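Local coordinates for protein Bd0816 (PDB 5CER) that probably acts as a serine-type D-Ala-D-Ala carboxypeptidase of the peptidase S13 family, trimming peptides of the bacterial cell wall, at residues 77-80 / 81-85; 90-94 / 95-99; 155-158 / 159-162; 295-298 / 299-302. The protein carries 2 engineered substitutions. All coordinates share one frame; numbering follows the deposited sequence.

Contact 1: 77-80 / 81-85; sequences PIFG and RNLSY
Two donors of Ser84 converge on the carbonyl of Gly80, the N-cap residue of the helix that starts at Arg81. Ser84 N makes the first helical bond to Gly80 O at 2.9 Å, while Ser84 OG donates to Gly80 O at 2.7 Å from above the carbonyl plane, 48° out of it. The serine hydroxyl lies beside its own backbone N and anti to the carbonyl carbon (chi1 -66°), which turns it back along the helix. A water links the loop to the helix start, donating to Ile78 O at 2.7 Å and accepting from Gly80 N and from Leu83 N, so two amides near the helix start are satisfied through one molecule. One turn along, Arg81 NH1 donates to Tyr85 OH at 3.1 Å and Arg81 CG lies over a face of the tyrosine ring; Arg81 NE forms a salt bridge with Glu116. The apolar part is a CH-pi contact: Leu83 CD1 sits over one face of the Phe79 ring, 3.5 Å from its centroid, while Ser84 OG meets the ring edge in plane. Phe108 packs edge-to-face with Phe79, Ile78 rests on helices 203-213 and 216-225, and Asn82 and Tyr85 lie against helix 151-163.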
loop_
_atom_site.group_PDB
_atom_site.type_symbol
_atom_site.label_atom_id
_atom_site.label_comp_id
_atom_site.label_asym_id
_atom_site.label_seq_id
_atom_site.Cartn_x
_atom_site.Cartn_y
_atom_site.Cartn_z
ATOM N N PRO A 77 15.337 1.592 8.186
ATOM C CA PRO A 77 14.204 0.698 8.116
ATOM C C PRO A 77 13.818 0.290 6.705
ATOM O O PRO A 77 12.795 -0.402 6.545
ATOM C CB PRO A 77 13.084 1.537 8.754
ATOM C CG PRO A 77 13.441 2.924 8.354
ATOM C CD PRO A 77 14.929 2.964 8.536
ATOM N N ILE A 78 14.552 0.737 5.697
ATOM C CA ILE A 78 14.318 0.320 4.310
ATOM C C ILE A 78 15.556 -0.371 3.702
ATOM O O ILE A 78 15.680 -0.486 2.486
ATOM C CB ILE A 78 13.804 1.522 3.466
ATOM C CG1 ILE A 78 13.052 1.034 2.208
ATOM C CG2 ILE A 78 14.923 2.513 3.160
ATOM C CD1 ILE A 78 12.227 2.102 1.532
ATOM N N PHE A 79 16.454 -0.862 4.566
ATOM C CA PHE A 79 17.680 -1.535 4.123
ATOM C C PHE A 79 17.343 -2.993 3.788
ATOM O O PHE A 79 17.097 -3.810 4.675
ATOM C CB PHE A 79 18.785 -1.434 5.176
ATOM C CG PHE A 79 20.160 -1.342 4.585
ATOM C CD1 PHE A 79 20.622 -2.324 3.732
ATOM C CD2 PHE A 79 21.026 -0.277 4.917
ATOM C CE1 PHE A 79 21.904 -2.256 3.189
ATOM C CE2 PHE A 79 22.311 -0.201 4.383
ATOM C CZ PHE A 79 22.750 -1.198 3.522
ATOM N N GLY A 80 17.304 -3.287 2.499
ATOM C CA GLY A 80 17.075 -4.651 2.005
ATOM C C GLY A 80 17.750 -4.878 0.658
ATOM O O GLY A 80 18.836 -4.335 0.417
ATOM N N ARG A 81 17.071 -5.576 -0.243
ATOM C CA ARG A 81 17.565 -5.834 -1.581
ATOM C C ARG A 81 18.058 -4.569 -2.273
ATOM O O ARG A 81 19.193 -4.540 -2.735
ATOM C CB ARG A 81 16.486 -6.480 -2.446
ATOM C CG ARG A 81 16.929 -6.825 -3.885
ATOM C CD ARG A 81 15.740 -7.108 -4.820
ATOM N NE ARG A 81 14.929 -8.216 -4.332
ATOM C CZ ARG A 81 15.012 -9.501 -4.666
ATOM N NH1 ARG A 81 15.926 -9.961 -5.505
ATOM N NH2 ARG A 81 14.147 -10.346 -4.098
ATOM N N ASN A 82 17.199 -3.550 -2.401
ATOM C CA ASN A 82 17.494 -2.448 -3.315
ATOM C C ASN A 82 18.670 -1.633 -2.842
ATOM O O ASN A 82 19.536 -1.261 -3.640
ATOM C CB ASN A 82 16.273 -1.566 -3.567
ATOM C CG ASN A 82 15.219 -2.272 -4.395
ATOM O OD1 ASN A 82 15.516 -3.206 -5.167
ATOM N ND2 ASN A 82 13.966 -1.858 -4.230
ATOM N N LEU A 83 18.670 -1.322 -1.570
ATOM C CA LEU A 83 19.746 -0.554 -0.996
ATOM C C LEU A 83 21.033 -1.394 -0.974
ATOM O O LEU A 83 22.143 -0.855 -1.157
ATOM C CB LEU A 83 19.371 -0.056 0.400
ATOM C CG LEU A 83 19.654 1.366 0.891
ATOM C CD1 LEU A 83 20.214 1.544 2.316
ATOM C CD2 LEU A 83 20.605 1.951 -0.105
ATOM N N SER A 84 20.891 -2.711 -0.798
ATOM C CA SER A 84 22.035 -3.625 -0.939
ATOM C C SER A 84 22.632 -3.580 -2.360
ATOM O O SER A 84 23.860 -3.539 -2.493
ATOM C CB SER A 84 21.663 -5.048 -0.509
ATOM O OG SER A 84 21.372 -5.114 0.895
ATOM N N TYR A 85 21.779 -3.625 -3.402
ATOM C CA TYR A 85 22.245 -3.593 -4.772
ATOM C C TYR A 85 23.005 -2.307 -5.021
ATOM O O TYR A 85 24.055 -2.307 -5.661
ATOM C CB TYR A 85 21.106 -3.711 -5.769
ATOM C CG TYR A 85 20.441 -5.073 -5.932
ATOM C CD1 TYR A 85 20.973 -6.254 -5.353
ATOM C CD2 TYR A 85 19.299 -5.192 -6.706
ATOM C CE1 TYR A 85 20.351 -7.490 -5.508
ATOM C CE2 TYR A 85 18.683 -6.432 -6.883
ATOM C CZ TYR A 85 19.218 -7.574 -6.302
ATOM O OH TYR A 85 18.592 -8.769 -6.465
HETATM O O HOH W 1 16.451 -1.867 0.289
#

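Contact 2: 90-94 / 95-99; sequences ELNRM and KVTKI
A Schellman motif ends the helix here, with Lys95 as its C-prime residue, just before the chain turns into strand 98-104. Its defining pair of backbone bonds consists of Val96 N to Leu91 O at 2.8 Å and Lys95 N to Asn92 O at 3.0 Å. Both donors stand above the carbonyl planes, the lysine amide much further out (71°) than the valine amide (38°), as the chain curls back over the last turn. Lys95 makes this reversal with a positive phi, uncommon for a residue with a side chain. Across the turn the side chains of Leu91 and Val96 make the apolar contact, CB to CB at 4.3 Å, and Val96 also packs on Met67 of strand 67-72. Asn92 adds a side-chain brace: its CG points away from the carbonyl carbon (chi1 -74°), and ND2 comes round to Val96 O at 2.9 Å in a weak, strongly bent bond. The other end of that amide, OD1, accepts from the backbone N of Thr173, so the group bridges the turn and a neighbouring loop. On the last helical turn Arg93 NH1 forms a salt bridge with Glu90, meeting OE2 on the syn side at 2.8 Å. The whole is a helix C-terminal cap at the helix-to-strand junction of the beta-alpha-beta unit formed by strand 67-72, helix 81-93 and strand 98-104.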
loop_
_atom_site.group_PDB
_atom_site.type_symbol
_atom_site.label_atom_id
_atom_site.label_comp_id
_atom_site.label_asym_id
_atom_site.label_seq_id
_atom_site.Cartn_x
_atom_site.Cartn_y
_atom_site.Cartn_z
ATOM N N GLU A 90 28.197 0.723 -5.459
ATOM C CA GLU A 90 29.054 1.700 -4.808
ATOM C C GLU A 90 30.393 1.147 -4.359
ATOM O O GLU A 90 31.427 1.820 -4.489
ATOM C CB GLU A 90 28.349 2.328 -3.615
ATOM C CG GLU A 90 27.280 3.336 -4.004
ATOM C CD GLU A 90 27.885 4.488 -4.787
ATOM O OE1 GLU A 90 28.564 5.335 -4.162
ATOM O OE2 GLU A 90 27.669 4.542 -6.028
ATOM N N LEU A 91 30.390 -0.062 -3.813
ATOM C CA LEU A 91 31.627 -0.703 -3.376
ATOM C C LEU A 91 32.576 -0.920 -4.575
ATOM O O LEU A 91 33.796 -0.674 -4.475
ATOM C CB LEU A 91 31.346 -2.007 -2.616
ATOM C CG LEU A 91 30.837 -1.776 -1.196
ATOM C CD1 LEU A 91 30.274 -3.066 -0.596
ATOM C CD2 LEU A 91 31.911 -1.204 -0.285
ATOM N N ASN A 92 31.997 -1.356 -5.676
ATOM C CA ASN A 92 32.752 -1.608 -6.922
ATOM C C ASN A 92 33.330 -0.299 -7.510
ATOM O O ASN A 92 34.433 -0.292 -8.017
ATOM C CB ASN A 92 31.869 -2.337 -7.968
ATOM C CG ASN A 92 31.614 -3.818 -7.648
ATOM O OD1 ASN A 92 31.087 -4.623 -8.455
ATOM N ND2 ASN A 92 31.966 -4.184 -6.452
ATOM N N ARG A 93 32.564 0.793 -7.428
ATOM C CA ARG A 93 33.078 2.107 -7.800
ATOM C C ARG A 93 34.323 2.464 -7.009
ATOM O O ARG A 93 35.240 3.069 -7.571
ATOM C CB ARG A 93 32.010 3.191 -7.656
ATOM C CG ARG A 93 30.897 3.107 -8.693
ATOM C CD ARG A 93 29.894 4.210 -8.469
ATOM N NE ARG A 93 30.612 5.486 -8.426
ATOM C CZ ARG A 93 30.607 6.401 -7.456
ATOM N NH1 ARG A 93 29.888 6.271 -6.402
ATOM N NH2 ARG A 93 31.329 7.506 -7.624
ATOM N N MET A 94 34.372 2.081 -5.732
ATOM C CA MET A 94 35.536 2.300 -4.878
ATOM C C MET A 94 36.578 1.195 -4.964
ATOM O O MET A 94 37.446 1.135 -4.111
ATOM C CB MET A 94 35.151 2.273 -3.404
ATOM C CG MET A 94 34.295 3.339 -2.753
ATOM S SD MET A 94 34.100 2.866 -1.010
ATOM C CE MET A 94 35.746 2.645 -0.325
ATOM N N LYS A 95 36.451 0.282 -5.909
ATOM C CA LYS A 95 37.402 -0.808 -6.153
ATOM C C LYS A 95 37.350 -1.947 -5.148
ATOM O O LYS A 95 38.385 -2.619 -4.936
ATOM C CB LYS A 95 38.864 -0.343 -6.099
ATOM C CG LYS A 95 39.233 0.999 -6.672
ATOM C CD LYS A 95 40.633 1.353 -6.245
ATOM C CE LYS A 95 41.221 2.404 -7.221
ATOM N NZ LYS A 95 41.310 3.755 -6.588
ATOM N N VAL A 96 36.210 -2.120 -4.493
ATOM C CA VAL A 96 36.023 -3.209 -3.540
ATOM C C VAL A 96 35.058 -4.225 -4.124
ATOM O O VAL A 96 33.860 -3.936 -4.316
ATOM C CB VAL A 96 35.527 -2.687 -2.192
ATOM C CG1 VAL A 96 35.164 -3.851 -1.271
ATOM C CG2 VAL A 96 36.583 -1.798 -1.545
ATOM N N THR A 97 35.592 -5.410 -4.409
ATOM C CA THR A 97 34.849 -6.492 -4.996
ATOM C C THR A 97 34.798 -7.718 -4.042
ATOM O O THR A 97 33.947 -8.619 -4.190
ATOM C CB THR A 97 35.515 -6.715 -6.384
ATOM O OG1 THR A 97 34.562 -6.664 -7.444
ATOM C CG2 THR A 97 36.449 -7.932 -6.483
ATOM N N LYS A 98 35.657 -7.735 -3.032
ATOM C CA LYS A 98 35.838 -8.888 -2.141
ATOM C C LYS A 98 35.952 -8.438 -0.703
ATOM O O LYS A 98 36.764 -7.568 -0.406
ATOM C CB LYS A 98 37.124 -9.645 -2.543
ATOM C CG LYS A 98 36.985 -10.437 -3.832
ATOM C CD LYS A 98 38.195 -11.332 -4.129
ATOM C CE LYS A 98 38.232 -11.682 -5.585
ATOM N NZ LYS A 98 38.940 -12.950 -5.897
ATOM N N ILE A 99 35.132 -9.020 0.165
ATOM C CA ILE A 99 35.201 -8.775 1.585
ATOM C C ILE A 99 35.658 -10.044 2.294
ATOM O O ILE A 99 35.041 -11.094 2.126
ATOM C CB ILE A 99 33.848 -8.385 2.211
ATOM C CG1 ILE A 99 33.042 -7.393 1.347
ATOM C CG2 ILE A 99 34.032 -7.938 3.678
ATOM C CD1 ILE A 99 33.565 -5.991 1.178
#

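Contact 3: 155-158 / 159-162; sequences SKLR and ERAT
Backbone hydrogen bonds of the i to i+4 kind carry this turn of helix, each amide from Glu159 to Thr162 reaching the carbonyl one turn earlier. The straightest is Arg160 N to Lys156 O, 3.2 Å with an N-H...O angle of 171°, while Ala161 N meets Leu157 O in the carbonyl plane at 2.9 Å. One side-chain bond joins them: Thr162 OG1 donates to Arg158 O at 2.9 Å, and Thr162 N reaches the same oxygen at 2.8 Å from the opposite face of its plane. Arg158 O is thereby gripped by two donors; a chi1 of -62° swings the threonine hydroxyl back toward the preceding turn.

Packing beyond the hydrogen bonds is sparser. Leu157 CD1 approaches Arg160 NH1 at 4.0 Å, an oblique approach to the guanidinium. Two side chains lie against backbone oxygens instead: Ala161 CB is 3.5 Å from Arg158 O, and Glu159 CG tucks against Ser155 O before the carboxylate leads away. Arg158 extends along its chain from CG to NE, and NE donates to Met168 O in a following loop. One side of the turn is covered by helix 81-93, where Leu157 lies on Asn82 and Tyr85, while Arg160 reaches both Asn82 and the loop residues Leu388 and Leu390.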
loop_
_atom_site.group_PDB
_atom_site.type_symbol
_atom_site.label_atom_id
_atom_site.label_comp_id
_atom_site.label_asym_id
_atom_site.label_seq_id
_atom_site.Cartn_x
_atom_site.Cartn_y
_atom_site.Cartn_z
ATOM N N SER A 155 18.489 -5.199 -12.740
ATOM C CA SER A 155 18.278 -4.406 -13.948
ATOM C C SER A 155 16.996 -3.519 -13.889
ATOM O O SER A 155 17.010 -2.375 -14.365
ATOM C CB SER A 155 18.240 -5.339 -15.162
ATOM O OG SER A 155 18.389 -4.590 -16.340
ATOM N N LYS A 156 15.921 -4.063 -13.323
ATOM C CA LYS A 156 14.723 -3.276 -13.059
ATOM C C LYS A 156 15.024 -2.123 -12.098
ATOM O O LYS A 156 14.653 -0.963 -12.367
ATOM C CB LYS A 156 13.598 -4.120 -12.474
ATOM C CG LYS A 156 12.869 -4.995 -13.478
ATOM C CD LYS A 156 11.555 -5.546 -12.897
ATOM C CE LYS A 156 11.132 -6.865 -13.555
ATOM N NZ LYS A 156 11.895 -8.045 -12.992
ATOM N N LEU A 157 15.741 -2.419 -11.018
ATOM C CA LEU A 157 16.119 -1.377 -10.075
ATOM C C LEU A 157 16.931 -0.287 -10.764
ATOM O O LEU A 157 16.655 0.892 -10.596
ATOM C CB LEU A 157 16.886 -1.949 -8.869
ATOM C CG LEU A 157 17.386 -0.883 -7.877
ATOM C CD1 LEU A 157 16.195 -0.173 -7.255
ATOM C CD2 LEU A 157 18.303 -1.495 -6.815
ATOM N N ARG A 158 17.936 -0.690 -11.523
ATOM C CA ARG A 158 18.798 0.257 -12.222
ATOM C C ARG A 158 18.047 1.147 -13.243
ATOM O O ARG A 158 18.401 2.307 -13.381
ATOM C CB ARG A 158 19.938 -0.500 -12.897
ATOM C CG ARG A 158 20.943 0.374 -13.634
ATOM C CD ARG A 158 22.203 -0.420 -13.951
ATOM N NE ARG A 158 23.112 0.276 -14.880
ATOM C CZ ARG A 158 23.111 0.135 -16.204
ATOM N NH1 ARG A 158 22.222 -0.639 -16.828
ATOM N NH2 ARG A 158 23.971 0.826 -16.917
ATOM N N GLU A 159 17.050 0.580 -13.930
ATOM C CA GLU A 159 16.151 1.284 -14.880
ATOM C C GLU A 159 15.442 2.456 -14.134
ATOM O O GLU A 159 15.495 3.617 -14.545
ATOM C CB GLU A 159 15.186 0.209 -15.640
ATOM C CG GLU A 159 15.888 -0.723 -16.743
ATOM C CD GLU A 159 15.634 -0.375 -18.254
ATOM O OE1 GLU A 159 15.049 0.665 -18.601
ATOM O OE2 GLU A 159 16.037 -1.161 -19.147
ATOM N N ARG A 160 14.911 2.150 -12.958
ATOM C CA ARG A 160 14.362 3.162 -12.032
ATOM C C ARG A 160 15.377 4.195 -11.520
ATOM O O ARG A 160 15.123 5.394 -11.550
ATOM C CB ARG A 160 13.718 2.478 -10.821
ATOM C CG ARG A 160 12.322 1.964 -11.070
ATOM C CD ARG A 160 11.906 0.917 -10.051
ATOM N NE ARG A 160 11.492 1.590 -8.817
ATOM C CZ ARG A 160 11.632 1.123 -7.575
ATOM N NH1 ARG A 160 12.164 -0.081 -7.324
ATOM N NH2 ARG A 160 11.217 1.886 -6.565
ATOM N N ALA A 161 16.530 3.727 -11.070
ATOM C CA ALA A 161 17.621 4.628 -10.664
ATOM C C ALA A 161 17.984 5.611 -11.758
ATOM O O ALA A 161 18.207 6.815 -11.494
ATOM C CB ALA A 161 18.840 3.831 -10.222
ATOM N N THR A 162 18.089 5.089 -12.979
ATOM C CA THR A 162 18.375 5.904 -14.162
ATOM C C THR A 162 17.296 6.934 -14.422
ATOM O O THR A 162 17.616 8.090 -14.728
ATOM C CB THR A 162 18.641 5.018 -15.399
ATOM O OG1 THR A 162 19.799 4.211 -15.147
ATOM C CG2 THR A 162 18.914 5.852 -16.666
#

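Contact 4: 295-298 / 299-302; sequences LSVA and NKDS
A tight reversal following the short, weakly bonded strand 296-297 folds Asp301 back onto Val297, at the edge of the antiparallel sheet, beside strand 317-324. Two hydrogen bonds close it in both directions between the same two residues. Asp301 N donates to Val297 O at 3.1 Å, nearly straight at 170° and in the carbonyl plane; Val297 N in turn donates to Asp301 OD2 at 2.8 Å, on the anti side of the carboxylate. A weak bond from Lys300 N to Ala298 O at 2.8 Å supports the bend, and Asn299 takes it with a positive phi. Val297 packs alongside: its CG1 lies 4.0 Å from Lys300 CB, and its CB is 3.6 Å from Asp301 OD2. The lysine's amino group goes on to a salt bridge with Glu381. Asp301 is buried, yet its carboxylate is well supplied with partners: OD2 also forms a salt bridge with Lys208 of helix 203-213, and OD1 bonds to Tyr384 OH. Such surroundings, an amide, a lysine and a hydroxyl, would be expected to favour a negatively charged carboxylate that ties the turn to helix 203-213.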
loop_
_atom_site.group_PDB
_atom_site.type_symbol
_atom_site.label_atom_id
_atom_site.label_comp_id
_atom_site.label_asym_id
_atom_site.label_seq_id
_atom_site.Cartn_x
_atom_site.Cartn_y
_atom_site.Cartn_z
ATOM N N LEU A 295 2.139 11.026 1.574
ATOM C CA LEU A 295 0.985 10.170 1.345
ATOM C C LEU A 295 0.710 10.095 -0.137
ATOM O O LEU A 295 1.019 11.020 -0.904
ATOM C CB LEU A 295 -0.233 10.724 2.088
ATOM C CG LEU A 295 -0.157 10.857 3.602
ATOM C CD1 LEU A 295 -1.494 11.280 4.162
ATOM C CD2 LEU A 295 0.272 9.579 4.273
ATOM N N SER A 296 0.057 9.031 -0.521
ATOM C CA SER A 296 -0.246 8.718 -1.908
ATOM C C SER A 296 -1.278 9.660 -2.510
ATOM O O SER A 296 -2.129 10.167 -1.789
ATOM C CB SER A 296 -0.759 7.276 -2.020
ATOM O OG SER A 296 0.100 6.371 -1.340
ATOM N N VAL A 297 -1.209 9.832 -3.831
ATOM C CA VAL A 297 -2.142 10.647 -4.568
ATOM C C VAL A 297 -2.960 9.756 -5.466
ATOM O O VAL A 297 -2.394 9.010 -6.262
ATOM C CB VAL A 297 -1.410 11.677 -5.451
ATOM C CG1 VAL A 297 -2.401 12.520 -6.224
ATOM C CG2 VAL A 297 -0.536 12.570 -4.568
ATOM N N ALA A 298 -4.286 9.849 -5.349
ATOM C CA ALA A 298 -5.201 9.017 -6.114
ATOM C C ALA A 298 -4.877 9.063 -7.588
ATOM O O ALA A 298 -4.771 10.128 -8.174
ATOM C CB ALA A 298 -6.638 9.424 -5.887
ATOM N N ASN A 299 -4.749 7.878 -8.178
ATOM C CA ASN A 299 -4.492 7.703 -9.592
ATOM C C ASN A 299 -3.074 8.064 -10.016
ATOM O O ASN A 299 -2.482 7.311 -10.789
ATOM C CB ASN A 299 -5.538 8.411 -10.463
ATOM C CG ASN A 299 -5.392 8.115 -11.924
ATOM O OD1 ASN A 299 -5.200 9.031 -12.719
ATOM N ND2 ASN A 299 -5.470 6.853 -12.302
ATOM N N LYS A 300 -2.538 9.174 -9.536
ATOM C CA LYS A 300 -1.221 9.618 -9.979
ATOM C C LYS A 300 -0.031 8.829 -9.445
ATOM O O LYS A 300 0.976 8.708 -10.154
ATOM C CB LYS A 300 -1.049 11.116 -9.712
ATOM C CG LYS A 300 -1.892 11.989 -10.652
ATOM C CD LYS A 300 -1.755 13.450 -10.258
ATOM C CE LYS A 300 -2.852 14.336 -10.801
ATOM N NZ LYS A 300 -2.583 14.620 -12.232
ATOM N N ASP A 301 -0.142 8.239 -8.257
ATOM C CA ASP A 301 0.908 7.317 -7.780
ATOM C C ASP A 301 0.592 5.875 -8.183
ATOM O O ASP A 301 -0.168 5.176 -7.498
ATOM C CB ASP A 301 1.086 7.438 -6.278
ATOM C CG ASP A 301 1.786 8.703 -5.880
ATOM O OD1 ASP A 301 2.798 9.036 -6.542
ATOM O OD2 ASP A 301 1.281 9.406 -4.946
ATOM N N SER A 302 1.132 5.466 -9.328
ATOM C CA SER A 302 0.875 4.145 -9.912
ATOM C C SER A 302 1.282 3.040 -9.049
ATOM O O SER A 302 0.686 1.978 -9.108
ATOM C CB SER A 302 1.663 3.906 -11.205
ATOM O OG SER A 302 1.591 4.999 -12.092
#

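In the fold
From the N terminus, contact 1 starts helix 81-93 after the loop that follows strand 67-72, and contact 2 ends the same helix before strand 98-104; their centres lie about 17 Å apart. Contact 3 comes later, within helix 151-163, and touches contact 1 directly through Leu157, joining the two helices. Contact 4, in the turn after strand 296-297, stands away from the rest, its nearest atoms about 10 Å from contact 3 and about 25 Å from contact 2. All four are local contacts between adjoining segments, in series along the chain, neither nesting nor crossing. Contacts 1 and 2 bracket the helix of a beta-alpha-beta unit, whereas contact 4 follows the edge strand of the antiparallel sheet that contains strand 317-324.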